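Local coordinates for protein putative esterase (Sulfolobus solfataricus P2, PDB 2RAU) that probably hydrolyses ester bonds as a lipase-like member of the alpha/beta-hydrolase clan, and binds calcium, at residues A[13-18]-A[66-71]; A[53-58]-A[83-88]; A[191-196]-A[207-212]; A[198-203]-A[277-282]. All coordinates share one frame; numbering follows the deposited sequence.

Interaction 1. Residues A[13-18]-A[66-71]; sequences APILGN and LVTISW
Ile15 of strand 13-15 and Leu16 after it pack their methyl groups onto Val67 and Thr68 in the last turn of helix 63-68. From Ile15 CB, which points toward the helix, the short branch CG2 lies 4.2 Å from Thr68 CG2, a loose methyl-methyl contact. The longer branch leaves beside the backbone N (chi1 -63°) and stays extended through CG1, which carries CD1 to within 3.7 Å of Val67 CG1. Those two side chains meet almost at right angles.

The partly exposed Leu16 joins in: its CD2 reaches to 3.7 Å from Thr68 CG2, with Thr68 CB just behind at 3.9 Å. Both Ile15 and Leu16 belong to a type II beta turn that runs from Ile15 to Asn18. Gly17 takes the positive phi, and Asn18 N closes the turn onto Ile15 O at 2.9 Å. Asn18 ND2 grips Leu16 O at 3.0 Å, tilted from the carbonyl plane, and also bonds Pro79 O.

Ile15 also touches Val43 of strand 37-45 and Leu87 of helix 85-91. Across the two segments there is no hydrogen bond. Thr68 turns its methyl, not its hydroxyl, to the contact, while its OG1 lies near Ser70 OG and Glu64 O. The cohesion between strand end and helix end is therefore dispersive and hydrophobic.

Interaction 2. Residues A[53-58]-A[83-88]; sequences VLILPG and KSIVLY
Two torsions of Ile55 aim its longer branch at helix 85-91: CG1 is set beside the backbone N (chi1 -47°), and chi2, near 180°, extends CD1 straight out from strand 52-56. On the helix side, Ile85 sends CG1 off anti to its own N, which leaves CG2 between N and the carbonyl carbon, facing the strand. Val86 offers CG2, the methyl lying beside its backbone N.

The contact is thus one methyl set against two. Ile55 CD1 sits 3.7 Å from Ile85 CG2 and 3.8 Å from Val86 CG2, touching successive residues in the first turn of the helix. The backbones stay well apart, with Ile55 CA 7.8 Å from Val86 CA, and all three side chains are buried, so the chemistry is purely apolar. The helix itself begins at Ser84, the N-cap residue. Its OG takes a weak but nearly straight bond from Leu87 N (3.4 Å, 172°), while Ser84 O accepts from Tyr88 N in the ordinary helical way.

Strand 52-56 runs parallel to its two sheet neighbours, 94-100 and 146-151, and Ile55 also touches Ala149 of the latter. Helix 85-91 lies on the beta-alpha-beta crossover that leads from 52-56 to the adjacent strand 94-100, as expected in an alpha/beta-hydrolase core. Helix 338-353, near the C-terminus, packs against it, with Asn343 touching both Ile85 and Tyr88.

Interaction 3. Residues A[191-196]-A[207-212]; sequences TPEVNS and VIPSRG
The flat groups that face each other here are the carboxylate of Glu193 and the peptide carbonyl of Val207, and they do not bond directly: Glu193 OE2 is 4.2 Å from Val207 O, and both atoms are acceptors. A water bridges them, donating to each, at 2.9 Å to Glu193 OE2 and at 2.7 Å to Val207 O. Pro209 is a loose neighbour of the same carboxylate oxygen, its CD standing 4.3 Å from Glu193 OE2. Glu193 gets its carboxylate there with CG set beside the backbone N (chi1 -60°) and the chain extended beyond CG. Its backbone is held separately: Glu193 N is hydrogen-bonded to Tyr278 OH, and Glu193 O accepts from Lys203 NZ.

Both segments belong to the long excursion between the parallel core strands 170-176 and 297-302. Many alpha/beta-hydrolases carry a cap or lid in such insertions, and this one may be similar. Within it, strand 207-209 forms a two-stranded antiparallel sheet with 275-277, through backbone bonds of Ile208 with Trp276 and Ser210 with Pro274, and Pro209 packs on Tyr275.

Beyond the strand the chain bends in an ST turn, where Ser210 OG accepts from Gly212 N at 2.9 Å, with an N-H...O angle of 148°. Glu193 and Pro209 are exposed, whereas Val207 is buried and turns its side chain away from Glu193, onto Leu115.

Interaction 4. Residues A[198-203]-A[277-282]; sequences EEMEAK and PYRLSL
Helices 198-203 and 278-282 run roughly antiparallel, their short axes 11.3 Å apart at an angle of 151°, with the CA atoms of Met200 and Tyr278 the nearest pair at 7.9 Å. Met200, present as selenomethionine, lies between the helices. Its chain is extended as far as the selenium and bends only at chi3 (51°), so that SE and CE face different partners. Met200 SE rests 4.0 Å from Tyr278 CB. A second contact of this atom is with Leu282 CD1, at 4.1 Å, one helical turn further on. Met200 CE meets Arg279 NH1, also at 4.1 Å, approaching the guanidinium obliquely.

Tyr278 contributes its CB here, while the ring carries on away from Met200 toward its polar partner, Glu193. Arg279 leaves its backbone with CG anti to N and then bends at chi2 (60°), which brings its end back toward the other helix. A water lying in the guanidinium plane, at its edge, accepts from Arg279 NH1 at 3.1 Å and donates to Glu201 OE2. The charged atoms Arg279 NH1 and Glu201 OE2 stay 5.1 Å apart, and the water bridges them. The direct salt bridge of Arg279 is with Glu283, through NE.

On helix 198-203, Lys203 NZ reaches the anti lone pair of Glu199 OE2 at 2.8 Å. Across the joint, SE makes an apolar seam with Tyr278 and Leu282, while CE lies against the guanidinium, whose attraction to Glu201 the intervening water probably softens.

Interaction 2 lies deep in the hydrolase core and interaction 1 further out; both reach the main sheet, and they touch where Ile15 meets Leu87 of helix 85-91. Both are buried meetings of aliphatic methyls without a cross-segment hydrogen bond. Interactions 3 and 4 lie further out still, in the excursion between core strands 170-176 and 297-302, and are knit together where residues of interaction 4 reach the backbone of segment 191-196. There, bridging waters appear in both contacts. Interaction 3 is chiefly a water link at the surface, whereas interaction 4 keeps a buried apolar seam beside its water. Interactions 1 and 4 sit on opposite sides of the chain's centre.

Interaction 1. Residues A[13-18]-A[66-71]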
# COMPACT_ATOMS: atom_id res chain seq x y z
N ALA A 13 -11.26 -13.94 12.75
CA ALA A 13 -11.03 -14.93 11.74
C ALA A 13 -9.53 -15.27 11.60
O ALA A 13 -8.73 -14.41 11.23
CB ALA A 13 -11.57 -14.43 10.42
N PRO A 14 -9.15 -16.54 11.84
CA PRO A 14 -7.76 -16.95 11.56
C PRO A 14 -7.29 -16.69 10.12
O PRO A 14 -8.05 -16.77 9.17
CB PRO A 14 -7.75 -18.46 11.92
CG PRO A 14 -8.79 -18.59 12.94
CD PRO A 14 -9.90 -17.64 12.47
N ILE A 15 -6.04 -16.29 9.99
CA ILE A 15 -5.47 -15.91 8.69
C ILE A 15 -4.90 -17.17 8.03
O ILE A 15 -4.22 -17.95 8.68
CB ILE A 15 -4.43 -14.79 8.88
CG1 ILE A 15 -5.13 -13.54 9.45
CG2 ILE A 15 -3.65 -14.56 7.59
CD1 ILE A 15 -4.25 -12.34 9.81
N LEU A 16 -5.23 -17.39 6.77
CA LEU A 16 -4.75 -18.58 6.08
C LEU A 16 -3.24 -18.68 6.16
O LEU A 16 -2.54 -17.68 5.97
CB LEU A 16 -5.21 -18.62 4.63
CG LEU A 16 -4.56 -17.78 3.53
CD1 LEU A 16 -4.96 -18.30 2.12
CD2 LEU A 16 -4.84 -16.25 3.69
N GLY A 17 -2.77 -19.87 6.52
CA GLY A 17 -1.35 -20.16 6.67
C GLY A 17 -0.69 -19.58 7.89
O GLY A 17 0.51 -19.76 8.09
N ASN A 18 -1.47 -18.88 8.72
CA ASN A 18 -0.94 -18.17 9.87
C ASN A 18 -1.97 -18.26 10.95
O ASN A 18 -2.55 -17.26 11.36
CB ASN A 18 -0.67 -16.71 9.51
CG ASN A 18 0.40 -16.56 8.46
OD1 ASN A 18 1.56 -16.47 8.81
ND2 ASN A 18 0.02 -16.59 7.15
N LEU A 66 -2.65 -6.37 1.85
CA LEU A 66 -1.59 -6.33 2.86
C LEU A 66 -1.65 -7.39 3.91
O LEU A 66 -0.65 -7.67 4.57
CB LEU A 66 -1.51 -4.94 3.50
CG LEU A 66 -0.54 -3.94 2.89
CD1 LEU A 66 -0.36 -3.97 1.37
CD2 LEU A 66 -0.67 -2.57 3.42
N VAL A 67 -2.82 -8.00 4.06
CA VAL A 67 -3.01 -9.07 5.03
C VAL A 67 -3.03 -10.43 4.33
O VAL A 67 -2.31 -11.31 4.70
CB VAL A 67 -4.37 -8.91 5.83
CG1 VAL A 67 -4.59 -10.05 6.89
CG2 VAL A 67 -4.53 -7.50 6.44
N THR A 68 -3.88 -10.59 3.33
CA THR A 68 -4.06 -11.89 2.73
C THR A 68 -3.70 -12.01 1.23
O THR A 68 -3.88 -13.08 0.64
CB THR A 68 -5.50 -12.43 2.98
OG1 THR A 68 -6.44 -11.45 2.56
CG2 THR A 68 -5.77 -12.78 4.47
N ILE A 69 -3.15 -10.96 0.62
CA ILE A 69 -2.72 -11.03 -0.77
C ILE A 69 -3.88 -11.53 -1.63
O ILE A 69 -3.74 -12.44 -2.46
CB ILE A 69 -1.41 -11.86 -0.96
CG1 ILE A 69 -0.48 -11.70 0.29
CG2 ILE A 69 -0.63 -11.40 -2.21
CD1 ILE A 69 0.82 -12.49 0.24
N SER A 70 -5.03 -10.90 -1.38
CA SER A 70 -6.27 -11.24 -2.01
C SER A 70 -7.07 -9.99 -2.40
O SER A 70 -6.76 -8.87 -1.94
CB SER A 70 -7.04 -12.17 -1.07
OG SER A 70 -7.45 -11.58 0.16
N TRP A 71 -8.04 -10.18 -3.30
CA TRP A 71 -8.99 -9.13 -3.74
C TRP A 71 -10.39 -9.67 -3.69
O TRP A 71 -10.73 -10.62 -4.40
CB TRP A 71 -8.66 -8.74 -5.17
CG TRP A 71 -9.48 -7.62 -5.73
CD1 TRP A 71 -9.30 -6.29 -5.54
CD2 TRP A 71 -10.59 -7.75 -6.61
NE1 TRP A 71 -10.22 -5.59 -6.26
CE2 TRP A 71 -11.06 -6.46 -6.89
CE3 TRP A 71 -11.28 -8.85 -7.13
CZ2 TRP A 71 -12.16 -6.23 -7.72
CZ3 TRP A 71 -12.35 -8.63 -7.95
CH2 TRP A 71 -12.77 -7.33 -8.26

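Interaction 2. Residues A[53-58]-A[83-88]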
# COMPACT_ATOMS: atom_id res chain seq x y z
N VAL A 53 -0.25 0.15 15.18
CA VAL A 53 0.41 0.52 13.94
C VAL A 53 -0.62 0.48 12.84
O VAL A 53 -1.25 -0.55 12.66
CB VAL A 53 1.54 -0.47 13.56
CG1 VAL A 53 2.22 0.02 12.33
CG2 VAL A 53 2.53 -0.60 14.76
N LEU A 54 -0.76 1.58 12.10
CA LEU A 54 -1.64 1.62 10.93
C LEU A 54 -0.75 1.73 9.68
O LEU A 54 0.14 2.61 9.58
CB LEU A 54 -2.61 2.81 10.98
CG LEU A 54 -3.39 3.19 9.70
CD1 LEU A 54 -4.33 2.00 9.31
CD2 LEU A 54 -4.11 4.52 9.89
N ILE A 55 -1.00 0.84 8.73
CA ILE A 55 -0.26 0.83 7.45
C ILE A 55 -1.15 1.23 6.30
O ILE A 55 -2.17 0.62 6.05
CB ILE A 55 0.44 -0.55 7.22
CG1 ILE A 55 1.18 -0.97 8.52
CG2 ILE A 55 1.40 -0.47 5.97
CD1 ILE A 55 2.07 -2.20 8.44
N LEU A 56 -0.74 2.28 5.62
CA LEU A 56 -1.42 2.83 4.46
C LEU A 56 -0.91 2.20 3.17
O LEU A 56 0.28 2.29 2.86
CB LEU A 56 -1.21 4.34 4.45
CG LEU A 56 -1.71 5.18 5.66
CD1 LEU A 56 -1.54 6.67 5.42
CD2 LEU A 56 -3.19 4.81 6.03
N PRO A 57 -1.78 1.50 2.43
CA PRO A 57 -1.31 0.94 1.18
C PRO A 57 -0.97 1.96 0.12
O PRO A 57 -1.37 3.10 0.22
CB PRO A 57 -2.49 0.09 0.70
CG PRO A 57 -3.35 -0.10 1.96
CD PRO A 57 -3.18 1.15 2.71
N GLY A 58 -0.31 1.48 -0.95
CA GLY A 58 0.10 2.30 -2.08
C GLY A 58 -0.92 2.19 -3.19
O GLY A 58 -2.01 1.71 -2.98
N LYS A 83 7.45 -12.52 5.20
CA LYS A 83 7.47 -11.71 3.99
C LYS A 83 6.40 -10.61 4.00
O LYS A 83 6.20 -9.95 2.97
CB LYS A 83 7.21 -12.59 2.75
CG LYS A 83 8.17 -13.70 2.50
CD LYS A 83 7.77 -14.45 1.23
CE LYS A 83 8.55 -15.66 0.97
NZ LYS A 83 8.03 -16.31 -0.26
N SER A 84 5.73 -10.40 5.14
CA SER A 84 4.62 -9.47 5.23
C SER A 84 4.76 -8.60 6.47
O SER A 84 4.72 -9.11 7.57
CB SER A 84 3.31 -10.24 5.24
OG SER A 84 2.26 -9.40 5.63
N ILE A 85 4.96 -7.30 6.28
CA ILE A 85 5.15 -6.38 7.42
C ILE A 85 3.98 -6.48 8.40
O ILE A 85 4.19 -6.46 9.61
CB ILE A 85 5.46 -4.91 6.96
CG1 ILE A 85 5.95 -4.04 8.12
CG2 ILE A 85 4.30 -4.23 6.26
CD1 ILE A 85 7.04 -4.60 8.92
N VAL A 86 2.75 -6.59 7.89
CA VAL A 86 1.56 -6.65 8.73
C VAL A 86 1.59 -7.88 9.63
O VAL A 86 1.48 -7.77 10.85
CB VAL A 86 0.23 -6.57 7.89
CG1 VAL A 86 -1.00 -6.96 8.76
CG2 VAL A 86 0.05 -5.20 7.27
N LEU A 87 1.77 -9.04 9.02
CA LEU A 87 1.80 -10.31 9.74
C LEU A 87 3.01 -10.45 10.69
O LEU A 87 2.91 -10.94 11.80
CB LEU A 87 1.72 -11.46 8.75
CG LEU A 87 0.51 -11.51 7.78
CD1 LEU A 87 0.54 -12.79 6.97
CD2 LEU A 87 -0.88 -11.40 8.45
N TYR A 88 4.16 -9.98 10.23
CA TYR A 88 5.39 -9.97 11.01
C TYR A 88 5.26 -9.14 12.28
O TYR A 88 5.63 -9.58 13.37
CB TYR A 88 6.54 -9.40 10.15
CG TYR A 88 7.88 -9.49 10.85
CD1 TYR A 88 8.65 -10.66 10.77
CD2 TYR A 88 8.39 -8.43 11.61
CE1 TYR A 88 9.88 -10.75 11.41
CE2 TYR A 88 9.62 -8.53 12.22
CZ TYR A 88 10.34 -9.68 12.12
OH TYR A 88 11.57 -9.79 12.71

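Interaction 3. Residues A[191-196]-A[207-212]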
# COMPACT_ATOMS: atom_id res chain seq x y z
N THR A 191 1.53 6.28 -18.42
CA THR A 191 1.69 7.62 -19.06
C THR A 191 0.36 8.35 -18.91
O THR A 191 -0.67 7.84 -19.38
CB THR A 191 2.02 7.60 -20.58
OG1 THR A 191 3.36 7.12 -20.77
CG2 THR A 191 1.89 9.01 -21.19
N PRO A 192 0.35 9.51 -18.24
CA PRO A 192 -0.92 10.20 -17.94
C PRO A 192 -1.81 10.49 -19.13
O PRO A 192 -1.37 11.13 -20.06
CB PRO A 192 -0.46 11.50 -17.31
CG PRO A 192 0.87 11.21 -16.78
CD PRO A 192 1.50 10.26 -17.71
N GLU A 193 -3.05 10.01 -19.10
CA GLU A 193 -4.02 10.30 -20.16
C GLU A 193 -4.63 11.71 -20.01
O GLU A 193 -5.12 12.27 -20.99
CB GLU A 193 -5.14 9.26 -20.15
CG GLU A 193 -4.72 7.80 -20.36
CD GLU A 193 -5.93 6.83 -20.22
OE1 GLU A 193 -6.74 6.79 -21.20
OE2 GLU A 193 -6.06 6.13 -19.15
N VAL A 194 -4.63 12.24 -18.78
CA VAL A 194 -5.13 13.58 -18.49
C VAL A 194 -4.09 14.30 -17.65
O VAL A 194 -3.30 13.66 -16.97
CB VAL A 194 -6.51 13.57 -17.75
CG1 VAL A 194 -7.58 12.82 -18.61
CG2 VAL A 194 -6.37 12.94 -16.40
N ASN A 195 -4.08 15.62 -17.74
CA ASN A 195 -3.07 16.46 -17.08
C ASN A 195 -3.68 17.52 -16.21
O ASN A 195 -2.95 18.27 -15.59
CB ASN A 195 -2.15 17.12 -18.13
CG ASN A 195 -1.44 16.08 -19.02
OD1 ASN A 195 -0.60 15.31 -18.54
ND2 ASN A 195 -1.81 16.04 -20.31
N SER A 196 -5.01 17.59 -16.17
CA SER A 196 -5.72 18.54 -15.31
C SER A 196 -7.10 18.00 -14.96
O SER A 196 -7.55 17.03 -15.56
CB SER A 196 -5.86 19.89 -16.01
OG SER A 196 -6.76 19.80 -17.11
N VAL A 207 -9.82 7.54 -14.03
CA VAL A 207 -9.00 6.57 -13.32
C VAL A 207 -7.79 6.12 -14.15
O VAL A 207 -7.80 6.22 -15.37
CB VAL A 207 -9.81 5.33 -12.90
CG1 VAL A 207 -10.91 5.67 -11.86
CG2 VAL A 207 -10.39 4.60 -14.14
N ILE A 208 -6.77 5.63 -13.44
CA ILE A 208 -5.58 5.01 -14.00
C ILE A 208 -5.77 3.50 -13.76
O ILE A 208 -5.94 3.07 -12.63
CB ILE A 208 -4.27 5.44 -13.28
CG1 ILE A 208 -4.20 6.96 -13.12
CG2 ILE A 208 -3.03 4.82 -14.01
CD1 ILE A 208 -3.28 7.43 -11.98
N PRO A 209 -5.76 2.69 -14.82
CA PRO A 209 -5.90 1.27 -14.63
C PRO A 209 -4.57 0.59 -14.24
O PRO A 209 -3.49 0.96 -14.71
CB PRO A 209 -6.32 0.80 -16.01
CG PRO A 209 -5.62 1.77 -16.92
CD PRO A 209 -5.69 3.05 -16.24
N SER A 210 -4.68 -0.42 -13.41
CA SER A 210 -3.55 -1.22 -13.04
C SER A 210 -3.18 -2.14 -14.18
O SER A 210 -4.03 -2.56 -14.93
CB SER A 210 -3.94 -2.08 -11.83
OG SER A 210 -2.90 -2.96 -11.46
N ARG A 211 -1.89 -2.49 -14.29
CA ARG A 211 -1.43 -3.53 -15.24
C ARG A 211 -1.53 -4.93 -14.61
O ARG A 211 -1.29 -5.92 -15.27
CB ARG A 211 -0.04 -3.19 -15.79
CG ARG A 211 -0.17 -2.04 -16.87
CD ARG A 211 1.07 -1.80 -17.78
NE ARG A 211 1.35 -2.87 -18.74
CZ ARG A 211 0.60 -3.17 -19.80
NH1 ARG A 211 -0.52 -2.49 -20.05
NH2 ARG A 211 0.96 -4.16 -20.61
N GLY A 212 -1.92 -4.97 -13.33
CA GLY A 212 -2.30 -6.20 -12.64
C GLY A 212 -3.81 -6.10 -12.32
O GLY A 212 -4.57 -5.49 -13.06
O HOH W 1 -8.44 5.07 -17.77

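Interaction 4. Residues A[198-203]-A[277-282]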
# COMPACT_ATOMS: atom_id res chain seq x y z
N GLU A 198 -9.97 19.63 -15.48
CA GLU A 198 -10.88 19.97 -16.58
C GLU A 198 -10.81 18.91 -17.68
O GLU A 198 -11.83 18.49 -18.24
CB GLU A 198 -10.61 21.42 -17.15
N GLU A 199 -9.60 18.47 -17.99
CA GLU A 199 -9.34 17.47 -19.02
C GLU A 199 -9.94 16.11 -18.62
O GLU A 199 -10.42 15.36 -19.46
CB GLU A 199 -7.82 17.40 -19.22
CG GLU A 199 -7.33 16.48 -20.32
CD GLU A 199 -5.83 16.60 -20.52
OE1 GLU A 199 -5.22 17.50 -19.90
OE2 GLU A 199 -5.27 15.81 -21.32
N MSE A 200 -9.91 15.81 -17.33
CA MSE A 200 -10.49 14.58 -16.80
C MSE A 200 -12.00 14.51 -17.15
O MSE A 200 -12.52 13.53 -17.70
CB MSE A 200 -10.25 14.55 -15.27
CG MSE A 200 -10.53 13.27 -14.63
SE MSE A 200 -10.34 13.33 -12.71
CE MSE A 200 -11.45 14.87 -12.35
N GLU A 201 -12.69 15.61 -16.92
CA GLU A 201 -14.10 15.69 -17.19
C GLU A 201 -14.33 15.84 -18.68
O GLU A 201 -15.28 15.29 -19.20
CB GLU A 201 -14.71 16.89 -16.44
CG GLU A 201 -14.36 17.00 -14.93
CD GLU A 201 -15.23 16.08 -14.03
OE1 GLU A 201 -16.20 15.43 -14.51
OE2 GLU A 201 -14.93 16.01 -12.81
N ALA A 202 -13.46 16.58 -19.38
CA ALA A 202 -13.66 16.81 -20.80
C ALA A 202 -13.52 15.50 -21.55
O ALA A 202 -14.34 15.17 -22.40
CB ALA A 202 -12.66 17.81 -21.32
N LYS A 203 -12.47 14.75 -21.24
CA LYS A 203 -12.24 13.46 -21.88
C LYS A 203 -12.99 12.28 -21.27
O LYS A 203 -13.03 11.21 -21.87
CB LYS A 203 -10.75 13.17 -21.88
CG LYS A 203 -9.91 14.13 -22.73
CD LYS A 203 -8.44 13.74 -22.66
CE LYS A 203 -7.56 14.63 -23.52
NZ LYS A 203 -6.13 14.21 -23.42
N PRO A 277 -7.91 6.71 -8.70
CA PRO A 277 -8.37 7.98 -9.20
C PRO A 277 -7.26 8.91 -9.65
O PRO A 277 -6.22 9.07 -8.97
CB PRO A 277 -9.12 8.57 -8.00
CG PRO A 277 -8.39 7.99 -6.81
CD PRO A 277 -8.11 6.57 -7.24
N TYR A 278 -7.46 9.50 -10.81
CA TYR A 278 -6.58 10.58 -11.29
C TYR A 278 -6.53 11.79 -10.35
O TYR A 278 -5.52 12.50 -10.32
CB TYR A 278 -6.99 11.08 -12.71
CG TYR A 278 -6.16 10.45 -13.82
CD1 TYR A 278 -4.83 10.80 -14.00
CD2 TYR A 278 -6.71 9.53 -14.71
CE1 TYR A 278 -4.05 10.24 -15.01
CE2 TYR A 278 -5.94 8.96 -15.70
CZ TYR A 278 -4.60 9.33 -15.85
OH TYR A 278 -3.81 8.76 -16.83
N ARG A 279 -7.61 12.04 -9.63
CA ARG A 279 -7.74 13.27 -8.88
C ARG A 279 -6.55 13.48 -7.89
O ARG A 279 -6.00 14.58 -7.76
CB ARG A 279 -9.14 13.31 -8.21
CG ARG A 279 -9.47 14.53 -7.35
CD ARG A 279 -9.38 15.72 -8.20
NE ARG A 279 -9.93 16.94 -7.60
CZ ARG A 279 -11.07 17.51 -7.97
NH1 ARG A 279 -11.87 16.99 -8.90
NH2 ARG A 279 -11.43 18.64 -7.40
N LEU A 280 -6.11 12.41 -7.25
CA LEU A 280 -5.03 12.52 -6.27
C LEU A 280 -3.77 13.11 -6.90
O LEU A 280 -3.16 14.00 -6.32
CB LEU A 280 -4.75 11.15 -5.64
CG LEU A 280 -5.69 10.64 -4.56
CD1 LEU A 280 -5.46 9.19 -4.35
CD2 LEU A 280 -5.50 11.43 -3.24
N SER A 281 -3.40 12.65 -8.09
CA SER A 281 -2.20 13.12 -8.74
C SER A 281 -2.41 14.48 -9.40
O SER A 281 -1.47 15.25 -9.56
CB SER A 281 -1.67 12.09 -9.75
OG SER A 281 -2.59 11.83 -10.80
N LEU A 282 -3.66 14.79 -9.75
CA LEU A 282 -3.96 16.06 -10.39
C LEU A 282 -4.05 17.16 -9.35
O LEU A 282 -4.14 18.31 -9.70
CB LEU A 282 -5.24 15.97 -11.22
CG LEU A 282 -5.23 15.00 -12.41
CD1 LEU A 282 -6.61 14.99 -13.04
CD2 LEU A 282 -4.19 15.36 -13.42
O HOH W 2 -14.24 17.37 -10.86